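Local structure of beta-N-acetylhexosaminidase (Thermotoga neapolitana, 5BZA) at residues Y427-N432 / K437-R442; R431-A436 / I446-K451; K160-H165 / T229-E234; R195-F198 / K203-V206. The protein probably hydrolyses terminal non-reducing N-acetyl-D-hexosamine residues from N-acetyl-beta-D-hexosaminides, as a member of glycosyl hydrolase family 3. All blocks are in the same frame, centred on the assembly; numbering follows the deposited sequence.

How the interactions relate
Interactions 1 and 2 belong to the C-terminal domain, 3 and 4 to the N-terminal TIM barrel. The two pairs lie on opposite sides of the chain's centre. Interaction 1 lies within the connection from strand 425-429 to 443-446. Interaction 2 joins this connection to the end of strand 443-446 and the loop after it. Interaction 1 is buried and aromatic. Interaction 2 is partly buried and apolar across the segments, with polar bonds within the second loop and to the second subunit. Interactions 3 and 4 are both buried and apolar. They pack helices on neighbouring strands 156-162 and 205-208 and touch through Phe162 CB and Val206 CG1, 3.6 Å apart.

Interaction 1. Residues Y427-N432 / K437-R442; sequences YFIIRN and KFFPGR
Tyr427 takes the CD2 and CE2 atoms of Phe439 over one face of its ring. The contact closes the crossover connection between the neighbouring parallel strands 425-429 and 443-446 of the C-terminal domain. Phe439 CD2 sits above the centre of the tyrosine ring, and Phe439 CE2 comes within 3.4 Å of Tyr427 CE1. The planes are inclined at 39° and the ring centroids lie 4.5 Å apart, an oblique pair. Ile429, two residues along the strand, points the same way and brings CD1 to 4.2 Å from Phe439 CD1. Phe439 is thus held against both strand side chains, and it also packs on helix 411-418.

A type II turn runs from Phe439 to Arg442, with Gly441 at positive phi. Its backbone bond joins Arg442 N to Phe439 O at 3.3 Å. The turn delivers Arg442 beside the tyrosine. Bent at chi2 (-74°), the arginine crosses the CD2-CE2 side of the Tyr427 ring obliquely, Arg442 CB 3.8 Å from Tyr427 CD2. Its guanidinium plane stands 86° from the ring and hydrogen-bonds the carbonyls of Leu418 and Leu420. The Tyr427 hydroxyl bonds His417 O. Near these carbonyls, Tyr427 OH and Arg442 NH1 lie 3.6 Å apart.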
# COMPACT_ATOMS: atom_id res chain seq x y z
N TYR B 427 -17.39 15.42 -24.02
CA TYR B 427 -15.94 15.45 -24.04
C TYR B 427 -15.42 15.46 -22.62
O TYR B 427 -15.72 16.37 -21.83
CB TYR B 427 -15.41 16.68 -24.81
CG TYR B 427 -15.74 16.58 -26.27
CD1 TYR B 427 -14.93 15.85 -27.12
CD2 TYR B 427 -16.88 17.20 -26.79
CE1 TYR B 427 -15.23 15.71 -28.44
CE2 TYR B 427 -17.19 17.08 -28.15
CZ TYR B 427 -16.36 16.33 -28.96
OH TYR B 427 -16.64 16.20 -30.30
N PHE B 428 -14.65 14.43 -22.30
CA PHE B 428 -14.01 14.36 -21.00
C PHE B 428 -12.56 14.76 -21.20
O PHE B 428 -11.77 13.98 -21.73
CB PHE B 428 -14.12 12.95 -20.37
CG PHE B 428 -15.54 12.55 -19.99
CD1 PHE B 428 -16.44 12.12 -20.96
CD2 PHE B 428 -15.95 12.57 -18.66
CE1 PHE B 428 -17.75 11.74 -20.61
CE2 PHE B 428 -17.27 12.19 -18.30
CZ PHE B 428 -18.16 11.78 -19.28
N ILE B 429 -12.21 15.97 -20.78
CA ILE B 429 -10.82 16.39 -20.94
C ILE B 429 -10.04 16.02 -19.71
O ILE B 429 -10.18 16.63 -18.66
CB ILE B 429 -10.68 17.91 -21.27
CG1 ILE B 429 -11.00 18.15 -22.75
CG2 ILE B 429 -9.21 18.31 -21.17
CD1 ILE B 429 -12.40 18.62 -23.06
N ILE B 430 -9.25 14.96 -19.84
CA ILE B 430 -8.71 14.30 -18.67
C ILE B 430 -7.22 14.50 -18.40
O ILE B 430 -6.73 14.10 -17.36
CB ILE B 430 -9.01 12.78 -18.72
CG1 ILE B 430 -8.31 12.10 -19.89
CG2 ILE B 430 -10.51 12.56 -18.73
CD1 ILE B 430 -8.48 10.57 -19.85
N ARG B 431 -6.49 15.05 -19.37
CA ARG B 431 -5.09 15.42 -19.13
C ARG B 431 -4.93 16.92 -19.19
O ARG B 431 -5.16 17.62 -18.21
CB ARG B 431 -4.15 14.77 -20.13
CG ARG B 431 -3.94 13.35 -19.85
CD ARG B 431 -2.57 12.97 -20.23
NE ARG B 431 -1.65 13.83 -19.49
CZ ARG B 431 -0.37 13.55 -19.28
NH1 ARG B 431 0.14 12.40 -19.72
NH2 ARG B 431 0.39 14.41 -18.61
N ASN B 432 -4.48 17.40 -20.35
CA ASN B 432 -4.22 18.81 -20.57
C ASN B 432 -5.51 19.63 -20.62
O ASN B 432 -6.22 19.60 -21.62
CB ASN B 432 -3.42 18.95 -21.87
CG ASN B 432 -3.00 20.39 -22.15
OD1 ASN B 432 -3.04 21.25 -21.25
ND2 ASN B 432 -2.53 20.64 -23.38
N LYS B 437 -10.35 24.75 -24.41
CA LYS B 437 -10.60 25.91 -25.29
C LYS B 437 -11.09 25.49 -26.68
O LYS B 437 -11.86 26.20 -27.31
CB LYS B 437 -9.39 26.85 -25.38
CG LYS B 437 -8.25 26.42 -26.27
CD LYS B 437 -7.07 27.42 -26.17
CE LYS B 437 -6.94 28.00 -24.75
NZ LYS B 437 -5.65 28.71 -24.50
N PHE B 438 -10.59 24.35 -27.17
CA PHE B 438 -10.85 23.88 -28.52
C PHE B 438 -12.18 23.13 -28.71
O PHE B 438 -12.37 22.47 -29.74
CB PHE B 438 -9.68 23.00 -28.99
CG PHE B 438 -8.35 23.70 -28.95
CD1 PHE B 438 -7.97 24.55 -29.99
CD2 PHE B 438 -7.47 23.52 -27.88
CE1 PHE B 438 -6.75 25.21 -29.97
CE2 PHE B 438 -6.24 24.19 -27.85
CZ PHE B 438 -5.89 25.03 -28.90
N PHE B 439 -13.09 23.25 -27.75
CA PHE B 439 -14.41 22.62 -27.86
C PHE B 439 -15.54 23.60 -27.49
O PHE B 439 -16.33 23.35 -26.56
CB PHE B 439 -14.50 21.36 -26.98
CG PHE B 439 -13.53 20.28 -27.37
CD1 PHE B 439 -12.23 20.29 -26.91
CD2 PHE B 439 -13.91 19.29 -28.27
CE1 PHE B 439 -11.33 19.30 -27.29
CE2 PHE B 439 -13.03 18.31 -28.65
CZ PHE B 439 -11.74 18.31 -28.16
N PRO B 440 -15.62 24.72 -28.23
CA PRO B 440 -16.66 25.70 -27.88
C PRO B 440 -18.03 25.15 -28.24
O PRO B 440 -18.15 24.40 -29.21
CB PRO B 440 -16.31 26.92 -28.75
CG PRO B 440 -15.55 26.36 -29.89
CD PRO B 440 -14.79 25.17 -29.36
N GLY B 441 -19.05 25.55 -27.49
CA GLY B 441 -20.40 25.03 -27.67
C GLY B 441 -20.57 23.53 -27.46
O GLY B 441 -21.67 23.00 -27.61
N ARG B 442 -19.51 22.82 -27.10
CA ARG B 442 -19.63 21.39 -26.91
C ARG B 442 -19.91 21.06 -25.45
O ARG B 442 -19.60 21.86 -24.56
CB ARG B 442 -18.36 20.70 -27.34
CG ARG B 442 -17.95 20.98 -28.77
CD ARG B 442 -18.77 20.31 -29.85
NE ARG B 442 -18.16 20.57 -31.16
CZ ARG B 442 -18.20 19.71 -32.18
NH1 ARG B 442 -18.81 18.53 -32.02
NH2 ARG B 442 -17.61 20.01 -33.35

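Interaction 2. Residues R431-A436 / I446-K451; sequences RNPFDA and ITHSTK. With CD (cadmium ion), chain M.
Ile446 meets Pro433 and Ala436 with two different branches. The contact joins two loops at the C-terminal ends of the parallel strands 425-429 and 443-446 in the C-terminal domain. Ile446 CG1 stands beside the backbone N, and the extended chi2 (172°) carries CD1 to 3.7 Å from Ala436 CB. Its CG2 branch turns instead to Pro433 CB, at 4.0 Å. Pro433 and Ala436 lie on one short 3-10 segment, so a single isoleucine packs against both.

The same CG2 methyl lies over one face of the His448 ring, toward its rim. His448 has a left-handed backbone conformation (phi 67°). Its CB points away from the 431-436 segment, yet the ring swings back, with CD2 4.2 Å from Pro433 CB. Both ring nitrogens have partners: ND1 bonds Ala332 O, and NE2 binds a cadmium ion in the ring plane at 2.7 Å. These two bonds fix the turn of the ring. His448 also belongs to a zinc site seen for this protein, together with Glu334.

Farther along, Thr450 puts OG1 between its backbone N and carbonyl carbon (chi1 54°). This sends CG2 to the aliphatic part of Arg431, 3.6 Å from CG, while OG1 bonds Asp366 OD2. Arg431 itself also packs on Gln68 of the second subunit. Thr447 OG1 donates to Ser449 O at 2.8 Å. The loop ends in an ST turn just before helix 452-463: Ser449 OG accepts from Lys451 N at 3.0 Å, and also bonds Pro79 O of the second subunit.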
# COMPACT_ATOMS: atom_id res chain seq x y z
N ARG B 431 -6.49 15.05 -19.37
CA ARG B 431 -5.09 15.42 -19.13
C ARG B 431 -4.93 16.92 -19.19
O ARG B 431 -5.16 17.62 -18.21
CB ARG B 431 -4.15 14.77 -20.13
CG ARG B 431 -3.94 13.35 -19.85
CD ARG B 431 -2.57 12.97 -20.23
NE ARG B 431 -1.65 13.83 -19.49
CZ ARG B 431 -0.37 13.55 -19.28
NH1 ARG B 431 0.14 12.40 -19.72
NH2 ARG B 431 0.39 14.41 -18.61
N ASN B 432 -4.48 17.40 -20.35
CA ASN B 432 -4.22 18.81 -20.57
C ASN B 432 -5.51 19.63 -20.62
O ASN B 432 -6.22 19.60 -21.62
CB ASN B 432 -3.42 18.95 -21.87
CG ASN B 432 -3.00 20.39 -22.15
OD1 ASN B 432 -3.04 21.25 -21.25
ND2 ASN B 432 -2.53 20.64 -23.38
N PRO B 433 -5.80 20.38 -19.55
CA PRO B 433 -7.11 21.06 -19.53
C PRO B 433 -7.20 22.20 -20.57
O PRO B 433 -8.29 22.72 -20.82
CB PRO B 433 -7.21 21.57 -18.08
CG PRO B 433 -5.82 21.81 -17.68
CD PRO B 433 -5.03 20.68 -18.33
N PHE B 434 -6.06 22.58 -21.14
CA PHE B 434 -6.03 23.63 -22.16
C PHE B 434 -6.80 23.21 -23.40
O PHE B 434 -7.39 24.06 -24.10
CB PHE B 434 -4.58 23.96 -22.52
CG PHE B 434 -3.86 24.79 -21.48
CD1 PHE B 434 -4.54 25.78 -20.79
CD2 PHE B 434 -2.52 24.55 -21.18
CE1 PHE B 434 -3.89 26.55 -19.84
CE2 PHE B 434 -1.86 25.32 -20.22
CZ PHE B 434 -2.55 26.33 -19.56
N ASP B 435 -6.88 21.89 -23.63
CA ASP B 435 -7.67 21.40 -24.76
C ASP B 435 -9.11 21.88 -24.65
O ASP B 435 -9.78 22.03 -25.66
CB ASP B 435 -7.69 19.86 -24.82
CG ASP B 435 -6.30 19.23 -24.94
OD1 ASP B 435 -5.38 19.86 -25.52
OD2 ASP B 435 -6.15 18.06 -24.49
N ALA B 436 -9.55 22.23 -23.44
CA ALA B 436 -10.94 22.65 -23.30
C ALA B 436 -11.30 23.83 -24.20
O ALA B 436 -12.42 23.89 -24.73
CB ALA B 436 -11.25 22.99 -21.84
N ILE B 446 -14.32 18.62 -17.41
CA ILE B 446 -12.87 18.63 -17.15
C ILE B 446 -12.56 17.97 -15.79
O ILE B 446 -13.16 18.35 -14.77
CB ILE B 446 -12.26 20.06 -17.16
CG1 ILE B 446 -12.70 20.86 -18.40
CG2 ILE B 446 -10.73 19.97 -17.10
CD1 ILE B 446 -12.28 22.31 -18.35
N THR B 447 -11.65 17.00 -15.77
CA THR B 447 -11.38 16.23 -14.54
C THR B 447 -10.11 16.63 -13.82
O THR B 447 -9.99 16.42 -12.62
CB THR B 447 -11.32 14.71 -14.80
OG1 THR B 447 -10.25 14.41 -15.73
CG2 THR B 447 -12.64 14.22 -15.32
N HIS B 448 -9.15 17.15 -14.59
CA HIS B 448 -7.80 17.49 -14.14
C HIS B 448 -6.96 16.27 -13.76
O HIS B 448 -5.88 16.42 -13.18
CB HIS B 448 -7.82 18.49 -12.98
CG HIS B 448 -8.48 19.79 -13.32
ND1 HIS B 448 -9.77 20.09 -12.92
CD2 HIS B 448 -8.06 20.84 -14.06
CE1 HIS B 448 -10.09 21.30 -13.36
NE2 HIS B 448 -9.08 21.76 -14.07
N SER B 449 -7.42 15.08 -14.16
CA SER B 449 -6.73 13.85 -13.81
C SER B 449 -7.21 12.63 -14.62
O SER B 449 -8.37 12.53 -14.97
CB SER B 449 -6.91 13.55 -12.31
OG SER B 449 -6.23 12.35 -11.99
N THR B 450 -6.30 11.71 -14.89
CA THR B 450 -6.66 10.46 -15.53
C THR B 450 -7.10 9.39 -14.49
O THR B 450 -7.44 8.28 -14.86
CB THR B 450 -5.49 9.93 -16.37
OG1 THR B 450 -4.33 9.83 -15.53
CG2 THR B 450 -5.18 10.90 -17.55
N LYS B 451 -7.04 9.72 -13.20
CA LYS B 451 -7.28 8.71 -12.16
C LYS B 451 -8.71 8.19 -12.07
O LYS B 451 -9.69 8.95 -12.23
CB LYS B 451 -6.91 9.24 -10.77
CG LYS B 451 -5.47 9.48 -10.57
CD LYS B 451 -4.63 8.34 -11.10
CE LYS B 451 -3.22 8.58 -10.68
NZ LYS B 451 -2.24 7.73 -11.38
CD CD M . -8.96 24.23 -15.19

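Interaction 3. Residues K160-H165 / T229-E234; sequences KHFPGH and TEVLRE. With CD (cadmium ion), chain N; CD (cadmium ion), chain R.
The ring of Phe162 carries the apolar contact. It reaches from the C-terminal end of strand 156-162 of the TIM barrel to helix 225-235. Phe162 CZ lies 3.5 Å from Leu232 CB. Leu232 CD1 lies over one face of the ring, 3.9 Å from Phe162 CE1. Val231 CG1 approaches the ring edge near its plane. The phenylalanine points its ring at the helix because CG is turned opposite its own backbone N (chi1 171°). Pro163 CB, joined through a cis peptide, covers the centre of the face opposite Leu232 CD1.

Backbone hydrogen bonds hold the two ends separately. Phe162 pairs with Met207 and Ala209 of the neighbouring strand and loop. The helix has a wider pi-type turn, in which Glu234 N bonds Thr229 O at 2.8 Å.

Metal bonds lie on both flanks. His161, also preceded by a cis peptide, binds one cadmium ion through NE2 at 2.7 Å; Asp245 shares that site, and Asp117 bonds His161 ND1. Glu234 OE1 binds a different cadmium ion.

The chemistry is therefore divided within adjacent residues: His161 faces the metal site, while the Phe162 side chain makes only apolar contacts with helix 225-235.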
# COMPACT_ATOMS: atom_id res chain seq x y z
N LYS B 160 -9.20 -13.34 18.23
CA LYS B 160 -10.14 -14.34 17.73
C LYS B 160 -9.44 -15.70 17.68
O LYS B 160 -8.21 -15.75 17.64
CB LYS B 160 -10.67 -13.93 16.34
CG LYS B 160 -9.58 -13.88 15.27
CD LYS B 160 -10.10 -13.24 13.98
CE LYS B 160 -9.01 -13.16 12.93
NZ LYS B 160 -9.50 -12.55 11.68
N HIS B 161 -10.20 -16.81 17.72
CA HIS B 161 -11.64 -16.81 17.97
C HIS B 161 -11.94 -17.48 19.31
O HIS B 161 -11.74 -18.69 19.48
CB HIS B 161 -12.41 -17.56 16.86
CG HIS B 161 -11.88 -17.34 15.46
ND1 HIS B 161 -10.70 -17.89 15.01
CD2 HIS B 161 -12.41 -16.67 14.42
CE1 HIS B 161 -10.52 -17.54 13.75
NE2 HIS B 161 -11.53 -16.79 13.38
N PHE B 162 -12.47 -16.70 20.25
CA PHE B 162 -12.71 -17.18 21.60
C PHE B 162 -13.74 -18.34 21.63
O PHE B 162 -14.83 -18.19 21.07
CB PHE B 162 -13.21 -16.01 22.47
CG PHE B 162 -13.69 -16.43 23.82
CD1 PHE B 162 -12.80 -16.55 24.88
CD2 PHE B 162 -15.01 -16.76 24.03
CE1 PHE B 162 -13.23 -16.97 26.11
CE2 PHE B 162 -15.45 -17.22 25.27
CZ PHE B 162 -14.56 -17.30 26.30
N PRO B 163 -13.45 -19.44 22.36
CA PRO B 163 -12.30 -19.66 23.25
C PRO B 163 -11.14 -20.40 22.57
O PRO B 163 -10.22 -20.85 23.25
CB PRO B 163 -12.91 -20.51 24.38
CG PRO B 163 -13.92 -21.40 23.62
CD PRO B 163 -14.50 -20.48 22.54
N GLY B 164 -11.19 -20.57 21.27
CA GLY B 164 -10.08 -21.22 20.59
C GLY B 164 -10.61 -22.19 19.57
O GLY B 164 -11.34 -23.13 19.92
N HIS B 165 -10.15 -22.00 18.32
CA HIS B 165 -10.71 -22.65 17.13
C HIS B 165 -9.74 -23.71 16.59
O HIS B 165 -10.03 -24.39 15.60
CB HIS B 165 -10.99 -21.56 16.05
CG HIS B 165 -11.96 -21.96 14.97
ND1 HIS B 165 -11.81 -23.09 14.19
CD2 HIS B 165 -13.07 -21.34 14.51
CE1 HIS B 165 -12.80 -23.16 13.32
NE2 HIS B 165 -13.59 -22.11 13.49
N THR B 229 -20.63 -15.65 29.26
CA THR B 229 -20.81 -15.01 30.58
C THR B 229 -19.97 -15.69 31.67
O THR B 229 -19.16 -15.04 32.34
CB THR B 229 -22.28 -15.01 31.07
OG1 THR B 229 -23.13 -14.38 30.11
CG2 THR B 229 -22.37 -14.23 32.40
N GLU B 230 -20.10 -17.01 31.81
CA GLU B 230 -19.43 -17.68 32.92
C GLU B 230 -17.92 -17.67 32.70
O GLU B 230 -17.14 -17.41 33.64
CB GLU B 230 -19.94 -19.12 33.10
CG GLU B 230 -21.41 -19.22 33.44
CD GLU B 230 -21.81 -20.61 33.90
OE1 GLU B 230 -20.90 -21.41 34.23
OE2 GLU B 230 -23.02 -20.92 33.86
N VAL B 231 -17.49 -17.99 31.49
CA VAL B 231 -16.05 -18.01 31.28
C VAL B 231 -15.49 -16.64 30.94
O VAL B 231 -14.61 -16.15 31.66
CB VAL B 231 -15.66 -19.03 30.20
CG1 VAL B 231 -14.14 -19.06 30.04
CG2 VAL B 231 -16.14 -20.35 30.64
N LEU B 232 -16.00 -15.99 29.90
CA LEU B 232 -15.35 -14.77 29.43
C LEU B 232 -15.61 -13.54 30.31
O LEU B 232 -14.67 -12.81 30.66
CB LEU B 232 -15.77 -14.48 27.99
CG LEU B 232 -15.14 -13.19 27.44
CD1 LEU B 232 -13.61 -13.30 27.43
CD2 LEU B 232 -15.68 -12.87 26.10
N ARG B 233 -16.89 -13.27 30.61
CA ARG B 233 -17.25 -12.13 31.46
C ARG B 233 -16.83 -12.31 32.93
O ARG B 233 -16.31 -11.38 33.56
CB ARG B 233 -18.75 -11.85 31.42
CG ARG B 233 -19.31 -11.51 30.06
CD ARG B 233 -18.60 -10.32 29.44
NE ARG B 233 -19.38 -9.77 28.33
CZ ARG B 233 -19.08 -8.64 27.67
NH1 ARG B 233 -17.97 -7.97 28.00
NH2 ARG B 233 -19.85 -8.22 26.67
N GLU B 234 -17.09 -13.48 33.50
CA GLU B 234 -16.82 -13.71 34.92
C GLU B 234 -15.44 -14.31 35.24
O GLU B 234 -14.58 -13.61 35.82
CB GLU B 234 -17.91 -14.59 35.50
CG GLU B 234 -19.18 -13.77 35.74
CD GLU B 234 -20.40 -14.63 35.92
OE1 GLU B 234 -20.23 -15.86 36.10
OE2 GLU B 234 -21.52 -14.08 35.87
CD CD N . -13.07 -16.42 11.17
CD CD R . -22.71 -16.72 36.50

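Interaction 4. Residues R195-F198 / K203-V206; sequences RRIF and KTAV
Thr204 OG1 hydrogen-bonds Pro157 O of the next strand and also lies 2.9 Å from Ala205 O. The residue stands just before strand 205-208 in the TIM barrel, where helix 192-198 packs on the outside of the sheet. The helix is part of the beta-alpha-beta crossover between the parallel strands 156-162 and 205-208.

With OG1 turned opposite the backbone N (chi1 -176°), the threonine uses its methyl for the helix. Thr204 CG2 meets Ile197 CG2 at 3.6 Å, methyl to methyl, and the two side chains run at about a right angle. The other branch of Ile197 leads away from the strand. The isoleucine also packs on Met144 of helix 136-153.

Thr204 and Val206 both point to the helix, and Ala205 between them points away, in the usual alternation of a strand. Phe198 reaches over to the same row. Its ring, placed by CG beside the backbone N (chi1 -58°), presents its edge to the strand. Thr204 CG2 lies near the ring plane, 4.4 Å from Phe198 CE1. Phe238 stacks on the Phe198 ring, and it also touches the side chains of Thr204 and Val206. Across the two segments the contact is apolar. Two residues on from Thr204, Val206 CG2 lies in the plane of the Phe198 ring at its edge, 3.6 Å from both CE1 and CZ.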
# COMPACT_ATOMS: atom_id res chain seq x y z
N ARG B 195 -6.06 -15.11 27.95
CA ARG B 195 -5.79 -14.69 29.32
C ARG B 195 -4.63 -13.69 29.37
O ARG B 195 -4.65 -12.72 30.14
CB ARG B 195 -5.51 -15.93 30.20
CG ARG B 195 -6.76 -16.79 30.45
CD ARG B 195 -6.49 -18.24 30.97
NE ARG B 195 -5.70 -18.25 32.20
CZ ARG B 195 -4.81 -19.20 32.50
NH1 ARG B 195 -4.62 -20.24 31.69
NH2 ARG B 195 -4.12 -19.11 33.64
N ARG B 196 -3.62 -13.95 28.56
CA ARG B 196 -2.46 -13.07 28.48
C ARG B 196 -2.87 -11.65 28.06
O ARG B 196 -2.40 -10.64 28.63
CB ARG B 196 -1.40 -13.63 27.51
CG ARG B 196 -0.06 -12.80 27.46
CD ARG B 196 0.71 -12.84 28.79
NE ARG B 196 0.86 -14.21 29.30
CZ ARG B 196 1.77 -15.09 28.90
NH1 ARG B 196 2.67 -14.75 27.98
NH2 ARG B 196 1.78 -16.32 29.44
N ILE B 197 -3.74 -11.58 27.06
CA ILE B 197 -4.21 -10.27 26.63
C ILE B 197 -5.05 -9.60 27.74
O ILE B 197 -4.89 -8.39 28.03
CB ILE B 197 -5.05 -10.31 25.30
CG1 ILE B 197 -4.33 -11.08 24.16
CG2 ILE B 197 -5.52 -8.89 24.93
CD1 ILE B 197 -2.86 -10.81 24.05
N PHE B 198 -5.94 -10.38 28.38
CA PHE B 198 -6.85 -9.78 29.40
C PHE B 198 -6.13 -9.26 30.66
O PHE B 198 -6.64 -8.37 31.33
CB PHE B 198 -7.95 -10.76 29.82
CG PHE B 198 -8.79 -11.23 28.69
CD1 PHE B 198 -9.10 -10.34 27.64
CD2 PHE B 198 -9.28 -12.53 28.64
CE1 PHE B 198 -9.91 -10.75 26.56
CE2 PHE B 198 -10.06 -12.97 27.57
CZ PHE B 198 -10.37 -12.08 26.51
N LYS B 203 -6.31 -2.15 25.30
CA LYS B 203 -7.71 -2.22 24.98
C LYS B 203 -7.87 -3.16 23.81
O LYS B 203 -7.18 -2.99 22.77
CB LYS B 203 -8.29 -0.85 24.63
CG LYS B 203 -9.80 -0.87 24.41
CD LYS B 203 -10.37 0.53 24.35
CE LYS B 203 -11.82 0.53 24.83
NZ LYS B 203 -12.13 1.70 25.70
N THR B 204 -8.80 -4.10 23.91
CA THR B 204 -8.99 -5.05 22.81
C THR B 204 -10.47 -5.40 22.63
O THR B 204 -11.24 -5.27 23.56
CB THR B 204 -8.17 -6.39 23.04
OG1 THR B 204 -8.32 -7.25 21.90
CG2 THR B 204 -8.67 -7.18 24.27
N ALA B 205 -10.88 -5.81 21.43
CA ALA B 205 -12.19 -6.48 21.31
C ALA B 205 -11.96 -8.00 21.28
O ALA B 205 -10.84 -8.48 21.05
CB ALA B 205 -12.98 -5.99 20.07
N VAL B 206 -13.02 -8.77 21.51
CA VAL B 206 -12.91 -10.22 21.41
C VAL B 206 -13.95 -10.73 20.41
O VAL B 206 -15.14 -10.40 20.53
CB VAL B 206 -13.15 -10.93 22.76
CG1 VAL B 206 -13.18 -12.46 22.55
CG2 VAL B 206 -12.09 -10.54 23.75